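Local coordinates for protein antigen 43 (Escherichia coli, PDB 4KH3) that mediates bacterial self-association, clumping cells together by a Velcro-like mechanism as the passenger domain of an autotransporter of the AIDA type, at residues 338-343 against 372-377. Numbering follows the deposited sequence.
Sequences VLLADS and GSSFTL
With OG anti to its own carbonyl carbon (chi1 -62°), Ser373 reaches across to Leu339, while Phe375, its CG anti to the backbone N (chi1 177°), swings its ring toward the 338-343 chain. The Ser373 hydroxyl accepts the Leu339 N-H in a nearly straight bond, N to OG 2.8 Å, where a backbone carbonyl would serve in a regular parallel ladder. From there the ladder is ordinary: Ser374 N to Leu339 O (2.8 Å), Ala341 N to Ser374 O (3.1 Å), Thr376 N to Ala341 O, and Ser343 N to Thr376 O. The Phe375 ring lies obliquely beside the backbone, CE1 3.6 Å from Asp342 C, and its CZ meets Ser343 CB at 3.8 Å. On the other face, Leu340 CD2 packs against Ser374 OG (3.2 Å), and the CB atoms of Asp342 and Thr376 touch. The Asp342 carboxylate turns instead to Gly344 N; Ser343 OG bonds Asn378 N and Asp381. These are stacked rungs of a right-handed parallel beta-helix, the pectate-lyase-like fold of autotransporter adhesins: strand 319-322 continues the ladder beyond 338-342, strand 392-395 flanks 374-377, and Phe375 points inward to meet Phe393 and the leucines of strand 363-370.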
loop_
_atom_site.group_PDB
_atom_site.type_symbol
_atom_site.label_atom_id
_atom_site.label_comp_id
_atom_site.label_asym_id
_atom_site.label_seq_id
_atom_site.Cartn_x
_atom_site.Cartn_y
_atom_site.Cartn_z
ATOM N N VAL A 338 13.686 2.762 -11.469
ATOM C CA VAL A 338 12.954 1.988 -12.467
ATOM C C VAL A 338 12.116 2.889 -13.384
ATOM O O VAL A 338 11.477 3.839 -12.922
ATOM C CB VAL A 338 12.041 0.959 -11.790
ATOM C CG1 VAL A 338 10.978 0.459 -12.751
ATOM C CG2 VAL A 338 12.862 -0.195 -11.245
ATOM N N LEU A 339 12.132 2.597 -14.682
ATOM C CA LEU A 339 11.391 3.396 -15.643
ATOM C C LEU A 339 10.420 2.537 -16.449
ATOM O O LEU A 339 10.795 1.507 -16.994
ATOM C CB LEU A 339 12.358 4.129 -16.568
ATOM C CG LEU A 339 11.742 4.985 -17.683
ATOM C CD1 LEU A 339 11.164 6.276 -17.139
ATOM C CD2 LEU A 339 12.770 5.285 -18.756
ATOM N N LEU A 340 9.163 2.958 -16.494
ATOM C CA LEU A 340 8.151 2.326 -17.336
ATOM C C LEU A 340 7.623 3.380 -18.297
ATOM O O LEU A 340 7.029 4.369 -17.879
ATOM C CB LEU A 340 6.986 1.801 -16.489
ATOM C CG LEU A 340 7.319 0.914 -15.289
ATOM C CD1 LEU A 340 6.049 0.532 -14.547
ATOM C CD2 LEU A 340 8.056 -0.324 -15.745
ATOM N N ALA A 341 7.834 3.182 -19.586
ATOM C CA ALA A 341 7.411 4.172 -20.557
ATOM C C ALA A 341 7.022 3.482 -21.848
ATOM O O ALA A 341 7.391 2.336 -22.065
ATOM C CB ALA A 341 8.539 5.172 -20.803
ATOM N N ASP A 342 6.267 4.162 -22.703
ATOM C CA ASP A 342 6.123 3.685 -24.077
ATOM C C ASP A 342 6.479 4.769 -25.083
ATOM O O ASP A 342 6.693 5.920 -24.717
ATOM C CB ASP A 342 4.743 3.086 -24.355
ATOM C CG ASP A 342 3.630 4.061 -24.117
ATOM O OD1 ASP A 342 3.196 4.165 -22.949
ATOM O OD2 ASP A 342 3.184 4.708 -25.090
ATOM N N SER A 343 6.556 4.379 -26.353
ATOM C CA SER A 343 7.022 5.259 -27.419
ATOM C C SER A 343 6.057 6.410 -27.696
ATOM O O SER A 343 6.429 7.391 -28.351
ATOM C CB SER A 343 7.293 4.458 -28.704
ATOM O OG SER A 343 6.142 3.738 -29.119
ATOM N N GLY A 372 13.901 -4.331 -13.951
ATOM C CA GLY A 372 12.700 -3.690 -13.448
ATOM C C GLY A 372 12.078 -2.716 -14.429
ATOM O O GLY A 372 10.854 -2.580 -14.488
ATOM N N SER A 373 12.921 -2.036 -15.203
ATOM C CA SER A 373 12.442 -1.067 -16.180
ATOM C C SER A 373 11.859 -1.743 -17.417
ATOM O O SER A 373 12.292 -2.828 -17.804
ATOM C CB SER A 373 13.566 -0.119 -16.583
ATOM O OG SER A 373 14.019 0.621 -15.469
ATOM N N SER A 374 10.870 -1.107 -18.037
ATOM C CA SER A 374 10.315 -1.649 -19.271
ATOM C C SER A 374 9.859 -0.557 -20.239
ATOM O O SER A 374 9.321 0.465 -19.828
ATOM C CB SER A 374 9.183 -2.639 -18.979
ATOM O OG SER A 374 8.018 -1.972 -18.528
ATOM N N PHE A 375 10.094 -0.787 -21.527
ATOM C CA PHE A 375 9.708 0.147 -22.578
ATOM C C PHE A 375 8.876 -0.600 -23.597
ATOM O O PHE A 375 9.137 -1.769 -23.884
ATOM C CB PHE A 375 10.949 0.733 -23.245
ATOM C CG PHE A 375 10.653 1.663 -24.390
ATOM C CD1 PHE A 375 10.228 2.961 -24.157
ATOM C CD2 PHE A 375 10.823 1.248 -25.700
ATOM C CE1 PHE A 375 9.974 3.821 -25.214
ATOM C CE2 PHE A 375 10.572 2.103 -26.757
ATOM C CZ PHE A 375 10.146 3.389 -26.515
ATOM N N THR A 376 7.847 0.055 -24.113
ATOM C CA THR A 376 7.022 -0.551 -25.143
ATOM C C THR A 376 7.135 0.292 -26.408
ATOM O O THR A 376 6.873 1.490 -26.392
ATOM C CB THR A 376 5.560 -0.682 -24.697
ATOM O OG1 THR A 376 5.510 -1.317 -23.418
ATOM C CG2 THR A 376 4.754 -1.505 -25.695
ATOM N N LEU A 377 7.572 -0.331 -27.493
ATOM C CA LEU A 377 7.696 0.367 -28.763
ATOM C C LEU A 377 6.445 0.123 -29.579
ATOM O O LEU A 377 6.176 -1.010 -29.987
ATOM C CB LEU A 377 8.906 -0.140 -29.528
ATOM C CG LEU A 377 9.104 0.494 -30.895
ATOM C CD1 LEU A 377 9.411 1.966 -30.725
ATOM C CD2 LEU A 377 10.217 -0.219 -31.648
#